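Local coordinates for putative alpha-L-fucosidase (Bacteroides thetaiotaomicron VPI-5482, PDB 3GZA), which probably hydrolyses alpha-L-fucosyl linkages in glycans, as a putative exported member of glycoside hydrolase family 29, at residues H140-E145 with G184-R189; I198-Q203 with I212-F217; N278-H281 with W285-D288; L317-D320 with L324-A327; R384-E389 with R409-E414. One frame throughout, in Å; residues are numbered along the deposited sequence. Where two conformers were deposited one is given.

Interaction 1: H140-E145 with G184-R189. With EDO (1,2-ethanediol), chain E.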
# COMPACT_ATOMS: atom_id res chain seq x y z
N HIS A 140 -0.64 0.91 15.05
CA HIS A 140 0.20 1.37 16.15
C HIS A 140 -0.02 0.40 17.29
O HIS A 140 -1.14 0.24 17.76
CB HIS A 140 -0.22 2.78 16.57
CG HIS A 140 0.80 3.52 17.40
ND1 HIS A 140 1.99 3.98 16.87
CD2 HIS A 140 0.78 3.93 18.69
CE1 HIS A 140 2.67 4.64 17.81
NE2 HIS A 140 1.96 4.62 18.92
N ASN A 141 1.06 -0.21 17.76
CA ASN A 141 0.99 -1.17 18.87
C ASN A 141 -0.06 -2.23 18.61
O ASN A 141 -0.93 -2.48 19.46
CB ASN A 141 0.77 -0.44 20.16
CG ASN A 141 0.98 -1.35 21.38
OD1 ASN A 141 1.73 -2.34 21.34
ND2 ASN A 141 0.28 -1.00 22.49
N PHE A 142 0.02 -2.79 17.39
CA PHE A 142 -0.85 -3.85 16.87
C PHE A 142 -2.23 -3.40 16.44
O PHE A 142 -2.93 -4.20 15.84
CB PHE A 142 -1.05 -5.01 17.87
CG PHE A 142 0.23 -5.68 18.31
CD1 PHE A 142 0.94 -6.48 17.46
CD2 PHE A 142 0.76 -5.45 19.57
CE1 PHE A 142 2.12 -7.11 17.88
CE2 PHE A 142 1.95 -6.07 19.99
CZ PHE A 142 2.63 -6.89 19.12
N LYS A 143 -2.62 -2.17 16.76
CA LYS A 143 -3.99 -1.71 16.55
C LYS A 143 -4.17 -0.79 15.36
O LYS A 143 -3.43 0.15 15.23
CB LYS A 143 -4.44 -0.93 17.78
CG LYS A 143 -4.70 -1.71 19.03
CD LYS A 143 -5.31 -0.82 20.19
N ALA A 144 -5.17 -1.05 14.52
CA ALA A 144 -5.58 -0.14 13.47
C ALA A 144 -6.23 1.05 14.14
O ALA A 144 -7.16 0.92 14.93
CB ALA A 144 -6.62 -0.82 12.54
N GLU A 145 -5.77 2.23 13.79
CA GLU A 145 -6.31 3.43 14.38
C GLU A 145 -7.69 3.72 13.88
O GLU A 145 -7.96 3.50 12.71
CB GLU A 145 -5.42 4.60 14.04
CG GLU A 145 -4.07 4.48 14.67
CD GLU A 145 -3.62 5.74 15.27
OE1 GLU A 145 -3.68 6.77 14.56
OE2 GLU A 145 -3.16 5.65 16.43
N GLY A 184 6.61 -9.55 19.36
CA GLY A 184 5.67 -10.67 19.33
C GLY A 184 4.50 -10.39 18.39
O GLY A 184 4.45 -9.36 17.74
N ALA A 185 3.52 -11.30 18.41
CA ALA A 185 2.34 -11.19 17.55
C ALA A 185 1.07 -11.06 18.40
O ALA A 185 -0.04 -11.34 17.93
CB ALA A 185 2.29 -12.38 16.59
N ASP A 186 1.26 -10.57 19.62
CA ASP A 186 0.15 -10.25 20.51
C ASP A 186 -0.80 -11.45 20.75
O ASP A 186 -0.35 -12.58 20.99
CB ASP A 186 -0.53 -8.97 19.97
CG ASP A 186 -1.46 -8.32 20.95
OD1 ASP A 186 -1.03 -7.83 22.02
OD2 ASP A 186 -2.69 -8.28 20.68
N ASP A 187 -2.11 -11.21 20.68
CA ASP A 187 -3.11 -12.15 21.13
C ASP A 187 -4.08 -12.46 19.99
O ASP A 187 -4.80 -11.59 19.57
CB ASP A 187 -3.85 -11.52 22.33
CG ASP A 187 -4.91 -12.38 22.92
OD1 ASP A 187 -5.27 -13.46 22.36
OD2 ASP A 187 -5.44 -12.00 24.02
N PRO A 188 -4.11 -13.73 19.53
CA PRO A 188 -4.95 -14.05 18.40
C PRO A 188 -6.43 -13.96 18.66
O PRO A 188 -7.20 -14.03 17.70
CB PRO A 188 -4.50 -15.48 18.04
CG PRO A 188 -3.95 -16.02 19.26
CD PRO A 188 -3.34 -14.90 20.00
N ARG A 189 -6.84 -13.86 19.92
CA ARG A 189 -8.24 -13.73 20.30
C ARG A 189 -8.64 -12.26 20.31
O ARG A 189 -9.80 -11.93 20.53
CB ARG A 189 -8.55 -14.41 21.67
CG ARG A 189 -8.62 -15.98 21.55
CD ARG A 189 -8.44 -16.79 22.85
NE ARG A 189 -7.15 -16.45 23.43
CZ ARG A 189 -5.94 -16.83 22.92
NH1 ARG A 189 -5.77 -17.68 21.92
NH2 ARG A 189 -4.87 -16.38 23.47
C1 EDO E . -7.66 -18.48 17.96
O1 EDO E . -7.10 -18.36 19.28
C2 EDO E . -8.35 -17.19 17.52
O2 EDO E . -9.78 -17.29 17.72
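Phe-142 lays one face of its ring on the CB of Asp-186. That methylene sits 3.6 Å from the ring centroid and only 3° off the ring normal, a CH-pi contact centred on the face. The carboxylate of Asp-186 leans over the same face, its plane 24° from the ring. Its OD1 lies 3.9 Å from CD2 of Phe-142. With chi1 at -165°, the carboxylate leads outward over the CD2-CE2 side of the ring. At the ring edge, close to its plane, the carbonyl O of Gly-184 comes to 3.2 Å from CE1 of Phe-142. This is the tight part, and it is buried. Phe-142 stands on a type I' turn, His-140 to Lys-143, which closes the two-stranded hairpin 139-144. The hairpin thus presses its turn on the loop after strand 178-181 of the TIM barrel. With an alanine here, CB of Asp-186 would probably lose the ring it rests on and a gap is likely to open beside Gly-184. The far end of the loop is looser and does not touch 140-145. There Asp-187 OD1 accepts from the backbone N of Arg-189 at 2.9 Å, an Asx turn. The exposed guanidinium of Arg-189, in one of its two conformers, gives a weak bond from NH1 to O1 of an ethanediol.

Interaction 2: I198-Q203 with I212-F217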
# COMPACT_ATOMS: atom_id res chain seq x y z
N ILE A 198 -0.39 -21.30 11.40
CA ILE A 198 0.28 -21.19 10.07
C ILE A 198 1.72 -21.70 10.18
O ILE A 198 2.16 -22.52 9.38
CB ILE A 198 0.25 -19.75 9.55
CG1 ILE A 198 -1.17 -19.28 9.33
CG2 ILE A 198 1.03 -19.63 8.22
CD1 ILE A 198 -1.21 -17.77 9.10
N VAL A 199 2.41 -21.25 11.21
CA VAL A 199 3.80 -21.67 11.43
C VAL A 199 3.80 -23.18 11.74
O VAL A 199 4.61 -23.96 11.20
CB VAL A 199 4.48 -20.82 12.51
CG1 VAL A 199 5.91 -21.39 12.79
CG2 VAL A 199 4.51 -19.36 12.10
N ASN A 200 2.83 -23.67 12.51
CA ASN A 200 2.83 -25.10 12.82
C ASN A 200 2.60 -25.96 11.60
O ASN A 200 3.18 -27.02 11.46
CB ASN A 200 1.74 -25.42 13.85
CG ASN A 200 2.15 -25.08 15.27
OD1 ASN A 200 3.36 -25.01 15.58
ND2 ASN A 200 1.15 -24.91 16.15
N LYS A 201 1.72 -25.51 10.72
CA LYS A 201 1.42 -26.29 9.54
C LYS A 201 2.56 -26.31 8.53
O LYS A 201 2.94 -27.39 8.03
CB LYS A 201 0.18 -25.73 8.86
CG LYS A 201 -0.23 -26.46 7.60
CD LYS A 201 -1.52 -25.95 7.05
CE LYS A 201 -1.95 -26.76 5.81
NZ LYS A 201 -3.24 -26.25 5.27
N TYR A 202 3.05 -25.14 8.20
CA TYR A 202 4.04 -25.04 7.12
C TYR A 202 5.48 -25.11 7.55
O TYR A 202 6.33 -25.42 6.75
CB TYR A 202 3.78 -23.77 6.33
CG TYR A 202 2.43 -23.77 5.68
CD1 TYR A 202 2.13 -24.68 4.66
CD2 TYR A 202 1.45 -22.89 6.07
CE1 TYR A 202 0.86 -24.70 4.06
CE2 TYR A 202 0.19 -22.92 5.48
CZ TYR A 202 -0.08 -23.82 4.49
OH TYR A 202 -1.31 -23.79 3.92
N GLN A 203 5.73 -24.84 8.83
CA GLN A 203 7.06 -24.77 9.38
C GLN A 203 7.12 -25.49 10.74
O GLN A 203 7.52 -24.87 11.74
CB GLN A 203 7.46 -23.31 9.52
CG GLN A 203 7.68 -22.56 8.22
CD GLN A 203 8.91 -22.95 7.49
OE1 GLN A 203 9.90 -23.39 8.09
NE2 GLN A 203 8.90 -22.77 6.18
N ILE A 212 1.14 -14.37 22.77
CA ILE A 212 0.68 -14.59 24.11
C ILE A 212 0.59 -16.03 24.53
O ILE A 212 0.54 -16.33 25.69
CB ILE A 212 -0.69 -13.85 24.33
CG1 ILE A 212 -0.97 -13.57 25.79
CG2 ILE A 212 -1.86 -14.61 23.62
CD1 ILE A 212 -2.04 -12.51 25.93
N ASP A 213 0.47 -16.92 23.56
CA ASP A 213 0.28 -18.36 23.82
C ASP A 213 1.58 -19.14 23.86
O ASP A 213 1.66 -20.18 24.53
CB ASP A 213 -0.58 -19.00 22.73
CG ASP A 213 -1.98 -18.48 22.71
OD1 ASP A 213 -2.53 -18.14 23.79
OD2 ASP A 213 -2.58 -18.37 21.60
N ARG A 214 2.58 -18.66 23.14
CA ARG A 214 3.80 -19.41 22.92
C ARG A 214 5.02 -18.60 22.58
O ARG A 214 4.98 -17.70 21.74
CB ARG A 214 3.52 -20.38 21.75
CG ARG A 214 4.69 -21.25 21.37
CD ARG A 214 4.34 -22.11 20.20
NE ARG A 214 5.48 -22.75 19.56
CZ ARG A 214 5.38 -23.47 18.44
NH1 ARG A 214 4.21 -23.74 17.90
NH2 ARG A 214 6.46 -23.99 17.89
N ALA A 215 6.15 -18.97 23.18
CA ALA A 215 7.48 -18.46 22.84
C ALA A 215 8.42 -19.67 22.92
O ALA A 215 8.46 -20.35 23.94
CB ALA A 215 7.95 -17.41 23.79
N ASP A 216 9.12 -19.92 21.81
CA ASP A 216 10.09 -21.02 21.80
C ASP A 216 11.45 -20.66 22.39
O ASP A 216 12.29 -21.55 22.61
CB ASP A 216 10.21 -21.61 20.41
CG ASP A 216 9.00 -22.40 19.99
OD1 ASP A 216 8.10 -22.72 20.81
OD2 ASP A 216 8.99 -22.79 18.79
N PHE A 217 11.64 -19.39 22.70
CA PHE A 217 12.75 -18.90 23.48
C PHE A 217 12.30 -17.56 24.02
O PHE A 217 11.22 -17.08 23.63
CB PHE A 217 14.07 -18.86 22.68
CG PHE A 217 14.03 -18.03 21.45
CD1 PHE A 217 14.19 -16.70 21.54
CD2 PHE A 217 13.85 -18.62 20.19
CE1 PHE A 217 14.17 -15.93 20.46
CE2 PHE A 217 13.84 -17.86 19.09
CZ PHE A 217 14.02 -16.52 19.21
O HOH W 1 6.07 -26.77 15.83
O HOH W 2 6.94 -24.46 14.62
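Arg-214 and Asn-200 are brought together by one straight arm and one short one. CG of Arg-214 is anti to the backbone N (chi1 180°), and the chain stays extended to NE, so the guanidinium reaches over to helix 196-202. CG of Asn-200 is anti to its carbonyl carbon, turning the amide to meet it. NH1 of Arg-214 donates to OD1 of Asn-200 at 2.8 Å. The bond lies in the carbonyl plane, on a lone pair, and in the guanidinium plane; the groups are 22° apart. The other edge of the guanidinium grips Asp-216 side-on. NE meets OD1 of Asp-216 at 2.9 Å, from above the carboxylate plane, while NH2 meets the syn lone pair of OD2. Glu-196 forms a further salt bridge with NH1. A water links Gln-203 O to Arg-214 NH2, weakly at the arginine. A leucine in place of Arg-214 would probably leave Asp-216 to His-13 and Phe-208 N and strip the bonds from Asn-200 and Glu-196. The contact joins a barrel helix to the loop between strands 207-209 and 218-219. Two acids flank one guanidinium, so its charge is likely to be well stabilised, and the amide probably helps fix its rotation.

Interaction 3: N278-H281 with W285-D288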
# COMPACT_ATOMS: atom_id res chain seq x y z
N ASN A 278 30.25 3.94 22.21
CA ASN A 278 30.35 5.38 22.27
C ASN A 278 29.01 6.06 22.46
O ASN A 278 28.81 7.18 22.01
CB ASN A 278 31.03 5.87 20.98
CG ASN A 278 32.41 5.23 20.77
OD1 ASN A 278 33.17 5.07 21.71
ND2 ASN A 278 32.72 4.85 19.52
N GLY A 279 28.12 5.37 23.16
CA GLY A 279 26.81 5.97 23.49
C GLY A 279 25.74 5.71 22.49
O GLY A 279 24.60 6.22 22.63
N ARG A 280 26.06 4.96 21.44
CA ARG A 280 25.10 4.56 20.43
C ARG A 280 24.56 3.15 20.70
O ARG A 280 25.06 2.43 21.55
CB ARG A 280 25.73 4.62 19.04
CG ARG A 280 26.27 5.98 18.71
CD ARG A 280 25.19 6.95 18.26
NE ARG A 280 24.69 6.67 16.92
CZ ARG A 280 23.51 7.05 16.44
NH1 ARG A 280 22.61 7.65 17.20
NH2 ARG A 280 23.19 6.71 15.22
N HIS A 281 23.49 2.80 20.00
CA HIS A 281 22.84 1.48 20.16
C HIS A 281 21.96 1.32 18.93
O HIS A 281 20.72 1.49 19.01
CB HIS A 281 22.04 1.48 21.48
CG HIS A 281 21.46 0.16 21.87
ND1 HIS A 281 22.17 -0.78 22.59
CD2 HIS A 281 20.26 -0.40 21.61
CE1 HIS A 281 21.42 -1.86 22.75
NE2 HIS A 281 20.25 -1.65 22.17
N TRP A 285 21.61 0.67 9.94
CA TRP A 285 22.66 1.50 9.38
C TRP A 285 22.19 2.94 9.36
O TRP A 285 21.10 3.24 8.89
CB TRP A 285 23.04 1.05 7.97
CG TRP A 285 24.27 1.75 7.51
CD1 TRP A 285 25.57 1.29 7.64
CD2 TRP A 285 24.38 3.06 6.93
NE1 TRP A 285 26.44 2.23 7.16
CE2 TRP A 285 25.74 3.31 6.71
CE3 TRP A 285 23.44 4.05 6.55
CZ2 TRP A 285 26.19 4.51 6.17
CZ3 TRP A 285 23.92 5.24 6.02
CH2 TRP A 285 25.28 5.43 5.81
N GLU A 286 23.06 3.82 9.81
CA GLU A 286 22.85 5.26 9.87
C GLU A 286 24.19 5.90 9.51
O GLU A 286 25.25 5.29 9.67
CB GLU A 286 22.42 5.70 11.27
CG GLU A 286 21.15 5.10 11.71
CD GLU A 286 20.97 5.23 13.17
OE1 GLU A 286 20.65 6.32 13.63
OE2 GLU A 286 21.12 4.20 13.86
N PRO A 287 24.17 7.13 9.02
CA PRO A 287 25.45 7.75 8.69
C PRO A 287 26.35 8.00 9.89
O PRO A 287 25.86 8.24 11.01
CB PRO A 287 25.05 9.11 8.09
CG PRO A 287 23.58 8.91 7.67
CD PRO A 287 23.00 7.92 8.61
N ASP A 288 27.66 7.96 9.63
CA ASP A 288 28.69 8.29 10.61
C ASP A 288 28.73 7.40 11.87
O ASP A 288 29.21 7.84 12.92
CB ASP A 288 28.58 9.75 11.02
CG ASP A 288 28.59 10.70 9.80
OD1 ASP A 288 29.55 10.65 9.00
OD2 ASP A 288 27.61 11.46 9.63
O HOH W 3 19.68 7.37 16.25
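Arg-280 and Glu-286 form a salt bridge, with NH2 of Arg-280 3.0 Å from OE1 of Glu-286. As a hydrogen bond it is weak, with an angle of 143° at the hydrogen. The oxygen lies at the edge of the guanidinium, near its plane, but the carboxylate is turned 58° from that plane. A water bridges the same two groups: it accepts from NH1 of Arg-280 at 3.1 Å and lies 3.0 Å from OE1 of Glu-286. The pair also has stronger partners outside. NH2 of Arg-280 makes a salt bridge with Asp-289, and OE1 of Glu-286 accepts from the backbone N of Tyr-38. The chain of Arg-280 is bent at chi2 (-80°) and again at chi3, which folds the guanidinium round toward Glu-286. The Glu-286 chain is extended beyond CG and reaches across to it. Packing between the segments is slight, with 82 Å² buried in all. Glu-286 also packs on Arg-37, whose positive charge lies close to that of Arg-280. The arrangement is a salt bridge within a beta-to-alpha loop, between strand 264-273 and helix 296-304, at the end of the TIM barrel where the strands finish, near the sodium site of His-31, Asp-34 and Ile-36.

Interaction 4: L317-D320 with L324-A327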
# COMPACT_ATOMS: atom_id res chain seq x y z
N LEU A 317 23.26 -6.77 12.95
CA LEU A 317 24.13 -6.29 11.89
C LEU A 317 23.35 -5.37 10.94
O LEU A 317 22.15 -5.50 10.75
CB LEU A 317 24.72 -7.48 11.14
CG LEU A 317 25.47 -8.49 12.01
CD1 LEU A 317 26.15 -9.56 11.14
CD2 LEU A 317 26.45 -7.81 13.04
N THR A 318 24.10 -4.49 10.28
CA THR A 318 23.48 -3.35 9.55
C THR A 318 23.97 -3.17 8.12
O THR A 318 24.98 -2.42 7.89
CB THR A 318 23.71 -2.05 10.32
OG1 THR A 318 25.10 -1.75 10.45
CG2 THR A 318 23.14 -2.14 11.72
N PRO A 319 23.27 -3.77 7.16
CA PRO A 319 23.68 -3.50 5.75
C PRO A 319 23.45 -2.03 5.45
O PRO A 319 22.53 -1.40 5.94
CB PRO A 319 22.76 -4.39 4.95
CG PRO A 319 22.30 -5.45 5.93
CD PRO A 319 22.20 -4.78 7.23
N ASP A 320 24.33 -1.50 4.64
CA ASP A 320 24.38 -0.07 4.31
C ASP A 320 23.59 0.27 3.05
O ASP A 320 22.98 -0.60 2.43
CB ASP A 320 25.85 0.39 4.29
CG ASP A 320 26.67 -0.08 3.07
OD1 ASP A 320 26.09 -0.52 2.05
OD2 ASP A 320 27.91 -0.09 3.18
N LEU A 324 25.62 -3.64 1.36
CA LEU A 324 26.69 -4.45 1.92
C LEU A 324 26.86 -4.21 3.43
O LEU A 324 26.58 -3.11 3.92
CB LEU A 324 27.99 -4.08 1.24
CG LEU A 324 28.09 -4.40 -0.23
CD1 LEU A 324 29.31 -3.73 -0.83
CD2 LEU A 324 28.12 -5.90 -0.47
N ILE A 325 27.39 -5.22 4.13
CA ILE A 325 27.85 -5.01 5.51
C ILE A 325 29.15 -4.19 5.40
O ILE A 325 30.10 -4.58 4.66
CB ILE A 325 28.03 -6.35 6.28
CG1 ILE A 325 26.67 -6.99 6.58
CG2 ILE A 325 28.93 -6.16 7.49
CD1 ILE A 325 25.86 -6.22 7.63
N PRO A 326 29.23 -3.05 6.11
CA PRO A 326 30.44 -2.21 6.02
C PRO A 326 31.73 -2.94 6.34
O PRO A 326 31.74 -3.83 7.17
CB PRO A 326 30.16 -1.05 7.00
CG PRO A 326 28.67 -0.96 7.00
CD PRO A 326 28.18 -2.38 6.92
N ALA A 327 32.82 -2.57 5.67
CA ALA A 327 34.08 -3.25 5.84
C ALA A 327 34.55 -3.35 7.28
O ALA A 327 35.10 -4.38 7.70
CB ALA A 327 35.15 -2.51 4.99
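Leu-324 meets Asp-320 with both its backbone polar groups. Its N donates to OD1 of Asp-320 at 3.2 Å, nearly straight at 166°, reaching that oxygen from above the carboxylate plane. Its O accepts from the backbone N of Asp-320 at 2.9 Å, the donor again tilted out of the carbonyl plane. CG of Asp-320 stands between the backbone N and the carbonyl carbon (chi1 74°), which folds the acid back over the turn. Three donors gather on OD1: Leu-324 N, the Thr-322 hydroxyl and, weakly, Gly-323 N. The backbone bond closes the turn. The same Leu-324 O takes a CA-H...O contact from Pro-319 CA at 3.5 Å. Ile-325 comes next. Its CB starts off away from 317-320, but CD1 curls back and lies 3.6 Å from Thr-318 N. The methyl then fills the angle between Leu-317 CB, at 3.9 Å, and the ring of Pro-319, whose CD is 4.0 Å from it. Pro-326 follows, with its CD 3.3 Å from Thr-318 O and its CG near Asp-320 OD2; Pro-326 and Asp-320 pass one another running opposite ways. Pro-326 is also the N-cap residue of helix 327-344. The segments therefore form the tight link of a beta-alpha unit of the barrel, from strand 312-317 into that helix. Ile-325 and Pro-319 pack on Trp-64 of helix 61-69 and Phe-26 of strand 22-26, while Leu-317 also touches Leu-333 of helix 327-344.

Interaction 5: R384-E389 with R409-E414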
# COMPACT_ATOMS: atom_id res chain seq x y z
N ARG A 384 22.37 -28.40 39.62
CA ARG A 384 21.83 -27.29 40.41
C ARG A 384 22.88 -26.56 41.21
O ARG A 384 22.69 -25.40 41.52
CB ARG A 384 20.72 -27.79 41.33
CG ARG A 384 19.43 -28.13 40.59
CD ARG A 384 18.84 -26.91 39.94
NE ARG A 384 17.58 -27.22 39.27
CZ ARG A 384 16.40 -27.29 39.87
NH1 ARG A 384 16.30 -27.15 41.20
NH2 ARG A 384 15.32 -27.57 39.14
N GLN A 385 23.95 -27.24 41.61
CA GLN A 385 25.05 -26.61 42.34
C GLN A 385 26.33 -27.35 41.95
O GLN A 385 26.33 -28.58 41.92
CB GLN A 385 24.88 -26.74 43.86
CG GLN A 385 23.69 -26.00 44.51
CD GLN A 385 23.88 -24.49 44.65
OE1 GLN A 385 25.00 -23.99 44.64
NE2 GLN A 385 22.78 -23.77 44.83
N TYR A 386 27.39 -26.61 41.63
CA TYR A 386 28.67 -27.25 41.30
C TYR A 386 29.85 -26.44 41.79
O TYR A 386 29.75 -25.24 42.07
CB TYR A 386 28.82 -27.48 39.80
CG TYR A 386 29.01 -26.19 39.03
CD1 TYR A 386 30.28 -25.63 38.88
CD2 TYR A 386 27.92 -25.50 38.47
CE1 TYR A 386 30.45 -24.42 38.21
CE2 TYR A 386 28.10 -24.34 37.80
CZ TYR A 386 29.35 -23.79 37.67
OH TYR A 386 29.53 -22.61 36.99
N GLN A 387 30.99 -27.11 41.91
CA GLN A 387 32.23 -26.44 42.28
C GLN A 387 33.34 -26.95 41.38
O GLN A 387 33.28 -28.09 40.94
CB GLN A 387 32.64 -26.72 43.72
CG GLN A 387 31.60 -26.39 44.78
CD GLN A 387 30.57 -27.51 44.94
OE1 GLN A 387 30.94 -28.67 45.16
NE2 GLN A 387 29.28 -27.15 44.83
N ILE A 388 34.31 -26.10 41.08
CA ILE A 388 35.48 -26.55 40.34
C ILE A 388 36.69 -26.32 41.25
O ILE A 388 36.84 -25.24 41.84
CB ILE A 388 35.67 -25.84 39.01
CG1 ILE A 388 34.45 -26.12 38.11
CG2 ILE A 388 37.00 -26.29 38.34
CD1 ILE A 388 34.49 -25.42 36.84
N GLU A 389 37.49 -27.36 41.40
CA GLU A 389 38.71 -27.33 42.20
C GLU A 389 39.90 -27.57 41.30
O GLU A 389 39.77 -28.24 40.29
CB GLU A 389 38.69 -28.42 43.26
CG GLU A 389 37.68 -28.22 44.33
CD GLU A 389 37.62 -29.42 45.23
OE1 GLU A 389 36.99 -30.42 44.80
OE2 GLU A 389 38.19 -29.38 46.33
N ARG A 409 28.58 -23.35 29.93
CA ARG A 409 28.99 -22.50 31.02
C ARG A 409 30.45 -22.23 30.77
O ARG A 409 31.23 -23.19 30.63
CB ARG A 409 28.85 -23.23 32.36
CG ARG A 409 29.27 -22.42 33.61
CD ARG A 409 28.29 -21.34 33.91
NE ARG A 409 28.73 -20.49 35.00
CZ ARG A 409 28.95 -19.18 34.92
NH1 ARG A 409 28.83 -18.50 33.79
NH2 ARG A 409 29.33 -18.53 36.01
N ILE A 410 30.82 -20.95 30.76
CA ILE A 410 32.24 -20.57 30.68
C ILE A 410 32.58 -19.98 32.02
O ILE A 410 31.92 -19.06 32.46
CB ILE A 410 32.53 -19.57 29.54
CG1 ILE A 410 32.24 -20.23 28.19
CG2 ILE A 410 34.03 -19.06 29.55
CD1 ILE A 410 32.21 -19.30 26.99
N GLU A 411 33.61 -20.53 32.67
CA GLU A 411 34.10 -20.03 33.95
C GLU A 411 35.52 -19.51 33.76
O GLU A 411 36.34 -20.17 33.16
CB GLU A 411 34.14 -21.15 34.97
CG GLU A 411 32.80 -21.54 35.62
CD GLU A 411 32.35 -20.58 36.72
OE1 GLU A 411 32.91 -19.46 36.84
OE2 GLU A 411 31.43 -20.98 37.49
N LYS A 412 35.80 -18.33 34.31
CA LYS A 412 37.11 -17.70 34.24
C LYS A 412 37.50 -17.38 35.66
O LYS A 412 36.69 -16.88 36.42
CB LYS A 412 37.02 -16.39 33.47
CG LYS A 412 38.34 -15.63 33.25
CD LYS A 412 38.06 -14.35 32.44
CE LYS A 412 39.29 -13.61 32.02
NZ LYS A 412 40.03 -13.04 33.17
N PHE A 413 38.75 -17.64 36.01
CA PHE A 413 39.22 -17.42 37.36
C PHE A 413 40.68 -17.03 37.33
O PHE A 413 41.31 -17.11 36.29
CB PHE A 413 38.98 -18.68 38.22
CG PHE A 413 39.31 -19.97 37.51
CD1 PHE A 413 40.59 -20.49 37.54
CD2 PHE A 413 38.35 -20.64 36.79
CE1 PHE A 413 40.90 -21.67 36.87
CE2 PHE A 413 38.65 -21.82 36.14
CZ PHE A 413 39.93 -22.32 36.16
N GLU A 414 41.17 -16.56 38.47
CA GLU A 414 42.57 -16.17 38.61
C GLU A 414 43.41 -17.40 38.29
O GLU A 414 43.13 -18.48 38.80
CB GLU A 414 42.81 -15.64 40.02
CG GLU A 414 44.20 -15.14 40.31
CD GLU A 414 44.58 -13.84 39.57
OE1 GLU A 414 43.71 -13.20 38.91
OE2 GLU A 414 45.78 -13.44 39.70
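Tyr-386 puts its hydroxyl between Glu-411 and Arg-409. The OH donates to OE2 of Glu-411 at 2.6 Å, a short bond. It meets that oxygen on the anti side, 22° out of the carboxylate plane. The same OH accepts from NE of Arg-409 at 3.0 Å, close to the guanidinium plane. The hydroxyl is thus both donor and acceptor, which is likely to hold its proton toward the acid. Tyr-386 and Glu-411 approach head-on from the two sheets, with ring and carboxylate planes 76° apart, and OE2 lies at the edge of the ring. The arginine crosses the tyrosine at about a right angle. Within the second strand, NH2 of Arg-409 lies 3.6 Å from OE2 of Glu-411, a longer pairing that probably helps balance the charges in this buried place and keep the acid ionised. Bends at chi2 in Arg-409 and in Glu-411 bring both polar ends round to the one hydroxyl. Beside them, CD1 of Ile-388 reaches to 4.4 Å from CG of Glu-411. The second shell steadies the trio. Arg-409 NH1 bonds to Gly-308 O, and its guanidinium makes a cation-pi contact with Tyr-229. Tyr-386 also rests on Tyr-229, and both Tyr-386 and Ile-388 pack on Ile-373 of strand 366-375. Strands 384-389 and 409-413 belong to different antiparallel sheets. Their axes approach to 10.6 Å and cross at -43°. This is face-to-face packing of two sheets in a beta sandwich, consistent with the F5/8 type C family assignment, here with a buried tyrosine-arginine-glutamate group between the sheets.

Interactions 1 to 4 lie in the TIM-barrel part and interaction 5 in the beta sandwich, its centre 36 to 44 Å from theirs. Interactions 1 and 2 touch: Asp-186 O is 2.9 Å from Ile-212 N, a probable hydrogen bond, and in one of two conformers Arg-189 NH2 makes a salt bridge with Asp-213 OD1. Interactions 3 and 4 also touch, with Trp-285 CB 3.2 Å from Pro-319 O. The sodium ion is about 5 Å from the side chain of Glu-286 and about 10 Å from that of Thr-318. A bound buffer molecule, EPE, lies about 5 Å from Gly-184 in interaction 1, and about 13 Å from the side chains of Arg-214 and Arg-280.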